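Local coordinates for hypothetical membrane protein (Corynebacterium glutamicum, PDB 6JS9) that binds heme through its N-terminal domain, the part crystallised here, and probably passes it on within the corynebacterial heme-uptake machinery, at residues S62-F74 and D86-G98. Residues are numbered along the deposited sequence; the frame is centred on the assembly and turned at random.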
loop_
_atom_site.group_PDB
_atom_site.type_symbol
_atom_site.label_atom_id
_atom_site.label_comp_id
_atom_site.label_asym_id
_atom_site.label_seq_id
_atom_site.Cartn_x
_atom_site.Cartn_y
_atom_site.Cartn_z
ATOM N N SER A 62 -17.169 -13.796 3.951
ATOM C CA SER A 62 -15.717 -13.782 4.127
ATOM C C SER A 62 -14.946 -13.260 2.918
ATOM O O SER A 62 -13.707 -13.299 2.932
ATOM C CB SER A 62 -15.221 -15.191 4.463
ATOM O OG SER A 62 -15.505 -16.074 3.391
ATOM N N GLN A 63 -15.618 -12.797 1.865
ATOM C CA GLN A 63 -14.901 -12.281 0.705
ATOM C C GLN A 63 -15.510 -10.966 0.257
ATOM O O GLN A 63 -16.734 -10.808 0.231
ATOM C CB GLN A 63 -14.888 -13.282 -0.489
ATOM C CG GLN A 63 -14.282 -14.620 -0.128
ATOM C CD GLN A 63 -14.149 -15.570 -1.296
ATOM O OE1 GLN A 63 -14.450 -15.232 -2.444
ATOM N NE2 GLN A 63 -13.676 -16.770 -1.007
ATOM N N GLY A 64 -14.641 -10.036 -0.109
ATOM C CA GLY A 64 -15.071 -8.754 -0.621
ATOM C C GLY A 64 -13.867 -7.868 -0.808
ATOM O O GLY A 64 -12.743 -8.224 -0.436
ATOM N N THR A 65 -14.118 -6.688 -1.383
ATOM C CA THR A 65 -13.066 -5.698 -1.613
ATOM C C THR A 65 -13.467 -4.355 -1.019
ATOM O O THR A 65 -14.613 -3.927 -1.165
ATOM C CB THR A 65 -12.783 -5.526 -3.111
ATOM O OG1 THR A 65 -12.400 -6.788 -3.661
ATOM C CG2 THR A 65 -11.665 -4.525 -3.337
ATOM N N VAL A 66 -12.522 -3.677 -0.368
ATOM C CA VAL A 66 -12.749 -2.319 0.116
ATOM C C VAL A 66 -11.740 -1.390 -0.549
ATOM O O VAL A 66 -10.522 -1.597 -0.439
ATOM C CB VAL A 66 -12.660 -2.232 1.645
ATOM C CG1 VAL A 66 -12.919 -0.804 2.098
ATOM C CG2 VAL A 66 -13.656 -3.179 2.280
ATOM N N GLU A 67 -12.247 -0.374 -1.246
ATOM C CA GLU A 67 -11.404 0.648 -1.850
ATOM C C GLU A 67 -11.219 1.788 -0.858
ATOM O O GLU A 67 -12.149 2.140 -0.128
ATOM C CB GLU A 67 -12.035 1.169 -3.139
ATOM C CG GLU A 67 -12.166 0.115 -4.224
ATOM C CD GLU A 67 -12.795 0.669 -5.485
ATOM O OE1 GLU A 67 -13.317 1.808 -5.446
ATOM O OE2 GLU A 67 -12.756 -0.031 -6.516
ATOM N N PHE A 68 -10.022 2.370 -0.847
ATOM C CA PHE A 68 -9.634 3.385 0.126
ATOM C C PHE A 68 -9.285 4.701 -0.557
ATOM O O PHE A 68 -8.861 4.726 -1.716
ATOM C CB PHE A 68 -8.422 2.916 0.954
ATOM C CG PHE A 68 -8.741 1.792 1.893
ATOM C CD1 PHE A 68 -8.682 0.474 1.463
ATOM C CD2 PHE A 68 -9.133 2.056 3.202
ATOM C CE1 PHE A 68 -9.003 -0.576 2.316
ATOM C CE2 PHE A 68 -9.452 1.015 4.071
ATOM C CZ PHE A 68 -9.383 -0.305 3.624
ATOM N N ASN A 69 -9.481 5.799 0.174
ATOM C CA ASN A 69 -8.957 7.095 -0.225
ATOM C C ASN A 69 -7.499 7.208 0.174
ATOM O O ASN A 69 -7.111 6.786 1.268
ATOM C CB ASN A 69 -9.734 8.224 0.444
ATOM C CG ASN A 69 -11.128 8.352 -0.102
ATOM O OD1 ASN A 69 -11.321 8.470 -1.317
ATOM N ND2 ASN A 69 -12.115 8.315 0.785
ATOM N N GLY A 70 -6.698 7.789 -0.701
ATOM C CA GLY A 70 -5.356 8.203 -0.339
ATOM C C GLY A 70 -4.319 7.824 -1.375
ATOM O O GLY A 70 -4.517 6.938 -2.207
ATOM N N SER A 71 -3.178 8.514 -1.316
ATOM C CA SER A 71 -2.030 8.188 -2.159
ATOM C C SER A 71 -0.753 8.461 -1.378
ATOM O O SER A 71 -0.753 9.227 -0.410
ATOM C CB SER A 71 -2.034 8.995 -3.461
ATOM O OG SER A 71 -1.905 10.380 -3.179
ATOM N N VAL A 72 0.338 7.816 -1.802
ATOM C CA VAL A 72 1.666 8.008 -1.215
ATOM C C VAL A 72 2.640 8.267 -2.345
ATOM O O VAL A 72 2.690 7.486 -3.301
ATOM C CB VAL A 72 2.147 6.784 -0.413
ATOM C CG1 VAL A 72 3.396 7.137 0.382
ATOM C CG2 VAL A 72 1.038 6.244 0.492
ATOM N N HIS A 73 3.429 9.339 -2.232
ATOM C CA HIS A 73 4.392 9.716 -3.265
ATOM C C HIS A 73 5.808 9.678 -2.690
ATOM O O HIS A 73 6.169 10.530 -1.872
ATOM C CB HIS A 73 4.075 11.100 -3.827
ATOM C CG HIS A 73 4.939 11.485 -4.986
ATOM N ND1 HIS A 73 5.063 12.784 -5.428
ATOM C CD2 HIS A 73 5.723 10.736 -5.798
ATOM C CE1 HIS A 73 5.888 12.818 -6.461
ATOM N NE2 HIS A 73 6.297 11.586 -6.709
ATOM N N PHE A 74 6.612 8.704 -3.136
ATOM C CA PHE A 74 8.004 8.573 -2.721
ATOM C C PHE A 74 8.929 9.257 -3.726
ATOM O O PHE A 74 8.840 9.012 -4.935
ATOM C CB PHE A 74 8.415 7.100 -2.605
ATOM C CG PHE A 74 7.556 6.285 -1.684
ATOM C CD1 PHE A 74 7.732 6.352 -0.308
ATOM C CD2 PHE A 74 6.595 5.434 -2.192
ATOM C CE1 PHE A 74 6.932 5.590 0.550
ATOM C CE2 PHE A 74 5.803 4.655 -1.346
ATOM C CZ PHE A 74 5.984 4.733 0.026
ATOM N N ASP A 86 11.122 7.873 -8.212
ATOM C CA ASP A 86 9.885 8.664 -8.229
ATOM C C ASP A 86 8.718 7.677 -8.372
ATOM O O ASP A 86 8.323 7.338 -9.491
ATOM C CB ASP A 86 9.916 9.693 -9.356
ATOM C CG ASP A 86 8.745 10.669 -9.317
ATOM O OD1 ASP A 86 7.686 10.342 -8.750
ATOM O OD2 ASP A 86 8.877 11.781 -9.869
ATOM N N THR A 87 8.168 7.238 -7.230
ATOM C CA THR A 87 7.113 6.233 -7.168
ATOM C C THR A 87 5.892 6.805 -6.471
ATOM O O THR A 87 5.994 7.327 -5.354
ATOM C CB THR A 87 7.554 4.980 -6.418
ATOM O OG1 THR A 87 8.677 4.397 -7.081
ATOM C CG2 THR A 87 6.397 3.955 -6.348
ATOM N N THR A 88 4.743 6.689 -7.129
ATOM C CA THR A 88 3.460 7.111 -6.586
ATOM C C THR A 88 2.538 5.905 -6.478
ATOM O O THR A 88 2.330 5.180 -7.461
ATOM C CB THR A 88 2.812 8.189 -7.458
ATOM O OG1 THR A 88 3.640 9.354 -7.462
ATOM C CG2 THR A 88 1.424 8.560 -6.912
ATOM N N MET A 89 2.002 5.695 -5.282
ATOM C CA MET A 89 1.104 4.594 -4.984
ATOM C C MET A 89 -0.279 5.164 -4.724
ATOM O O MET A 89 -0.426 6.051 -3.876
ATOM C CB MET A 89 1.623 3.842 -3.765
ATOM C CG MET A 89 0.751 2.747 -3.266
ATOM S SD MET A 89 1.556 2.011 -1.840
ATOM C CE MET A 89 3.175 1.688 -2.532
ATOM N N SER A 90 -1.284 4.676 -5.459
ATOM C CA SER A 90 -2.660 5.158 -5.308
ATOM C C SER A 90 -3.646 4.016 -5.544
ATOM O O SER A 90 -3.256 2.878 -5.825
ATOM C CB SER A 90 -2.958 6.308 -6.270
ATOM O OG SER A 90 -2.971 5.846 -7.608
ATOM N N ASP A 91 -4.939 4.344 -5.440
ATOM C CA ASP A 91 -6.040 3.394 -5.622
ATOM C C ASP A 91 -5.802 2.129 -4.800
ATOM O O ASP A 91 -5.806 1.005 -5.307
ATOM C CB ASP A 91 -6.246 3.073 -7.102
ATOM C CG ASP A 91 -6.682 4.284 -7.904
ATOM O OD1 ASP A 91 -7.805 4.802 -7.672
ATOM O OD2 ASP A 91 -5.877 4.731 -8.754
ATOM N N ILE A 92 -5.552 2.338 -3.513
ATOM C CA ILE A 92 -5.296 1.242 -2.591
ATOM C C ILE A 92 -6.599 0.492 -2.339
ATOM O O ILE A 92 -7.648 1.104 -2.092
ATOM C CB ILE A 92 -4.682 1.798 -1.294
ATOM C CG1 ILE A 92 -3.284 2.365 -1.595
ATOM C CG2 ILE A 92 -4.653 0.749 -0.185
ATOM C CD1 ILE A 92 -3.077 3.773 -1.102
ATOM N N LYS A 93 -6.539 -0.840 -2.435
ATOM C CA LYS A 93 -7.672 -1.728 -2.208
ATOM C C LYS A 93 -7.237 -2.875 -1.312
ATOM O O LYS A 93 -6.098 -3.332 -1.372
ATOM C CB LYS A 93 -8.215 -2.318 -3.522
ATOM C CG LYS A 93 -8.592 -1.284 -4.543
ATOM C CD LYS A 93 -8.870 -1.902 -5.891
ATOM C CE LYS A 93 -8.880 -0.800 -6.941
ATOM N NZ LYS A 93 -9.412 -1.245 -8.263
ATOM N N MET A 94 -8.152 -3.359 -0.492
ATOM C CA MET A 94 -7.910 -4.571 0.275
ATOM C C MET A 94 -8.944 -5.607 -0.139
ATOM O O MET A 94 -10.151 -5.347 -0.065
ATOM C CB MET A 94 -7.966 -4.290 1.775
ATOM C CG MET A 94 -7.202 -5.293 2.587
ATOM S SD MET A 94 -6.791 -4.631 4.205
ATOM C CE MET A 94 -6.102 -6.102 4.953
ATOM N N VAL A 95 -8.470 -6.757 -0.616
ATOM C CA VAL A 95 -9.322 -7.855 -1.073
ATOM C C VAL A 95 -9.255 -8.957 -0.021
ATOM O O VAL A 95 -8.180 -9.532 0.216
ATOM C CB VAL A 95 -8.889 -8.383 -2.450
ATOM C CG1 VAL A 95 -9.891 -9.433 -2.967
ATOM C CG2 VAL A 95 -8.745 -7.245 -3.451
ATOM N N PHE A 96 -10.398 -9.262 0.601
ATOM C CA PHE A 96 -10.446 -10.182 1.733
ATOM C C PHE A 96 -10.892 -11.574 1.302
ATOM O O PHE A 96 -11.798 -11.730 0.476
ATOM C CB PHE A 96 -11.395 -9.677 2.820
ATOM C CG PHE A 96 -11.026 -8.339 3.383
ATOM C CD1 PHE A 96 -11.441 -7.173 2.757
ATOM C CD2 PHE A 96 -10.301 -8.246 4.559
ATOM C CE1 PHE A 96 -11.125 -5.939 3.280
ATOM C CE2 PHE A 96 -9.979 -7.017 5.086
ATOM C CZ PHE A 96 -10.398 -5.860 4.450
ATOM N N ASN A 97 -10.262 -12.591 1.899
ATOM C CA ASN A 97 -10.658 -13.995 1.747
ATOM C C ASN A 97 -10.464 -14.655 3.122
ATOM O O ASN A 97 -9.447 -15.301 3.395
ATOM C CB ASN A 97 -9.847 -14.675 0.642
ATOM C CG ASN A 97 -10.009 -16.174 0.627
ATOM O OD1 ASN A 97 -10.950 -16.721 1.204
ATOM N ND2 ASN A 97 -9.080 -16.854 -0.033
ATOM N N GLY A 98 -11.450 -14.471 4.008
ATOM C CA GLY A 98 -11.345 -15.003 5.355
ATOM C C GLY A 98 -10.210 -14.425 6.182
ATOM O O GLY A 98 -10.171 -13.214 6.428
HETATM O O HOH W 1 -13.500 -17.284 1.700
HETATM O O HOH W 2 -8.998 2.691 -4.207
HETATM O O HOH W 3 -6.276 4.964 -2.520
#
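Ser62 accepts a backbone hydrogen bond from Gly98, whose positive phi suits glycine. One water joins Ser62 OG, Gln63 NE2 and Asn97 OD1; the two amides lie side by side with planes 69° apart, polar groups suited to the exposed end of the ladder. Gly64 sits opposite Phe96, whose ring edge meets the Gly64 carbonyl, CD1 to O 3.6 Å. Thr65 faces Val95, two beta-branched residues suited to extended chain, and its OG1 packs against Val95 CG1 and CG2. On the buried face, Val66 CG2 lies 3.9 Å from Phe96 CE1. Glu67 and Lys93 run alongside each other on the more exposed face, CG against CG, but the OE2 to NZ salt bridge is long at 4.0 Å. Phe68 returns to the core, its CE1 against Met94 CB.

After the Phe68 N to Ile92 O bond the first ladder stops. Water bridges Phe68 O, Gly70 O and Ile92 N beside the corner at Asp91; at Gly70's backbone angles a CB would press against the carbonyl O of Asn69, so glycine fits. Pairing resumes one residue out of step, with Val72 and Met89 exchanging two hydrogen bonds. His73 CG stands anti to its own N (chi1 -174°), which swings the ring over toward the second strand, where NE2 donates to Asp86 OD1 at 2.8 Å. The acceptor lies in the ring plane, the donor above the carboxylate plane; Tyr123 holds Asp86 OD2. Phe74, flanked by Val72 CG1 over one face and Met89 CE at its edge, stacks edge-to-face with Phe21, while the side chain of Thr87, its partner across the ladder, lies about 5 Å from the bound heme. Together the two ladders form a long antiparallel beta hairpin, bent midway, running through the HtaA-family sheet toward the heme pocket.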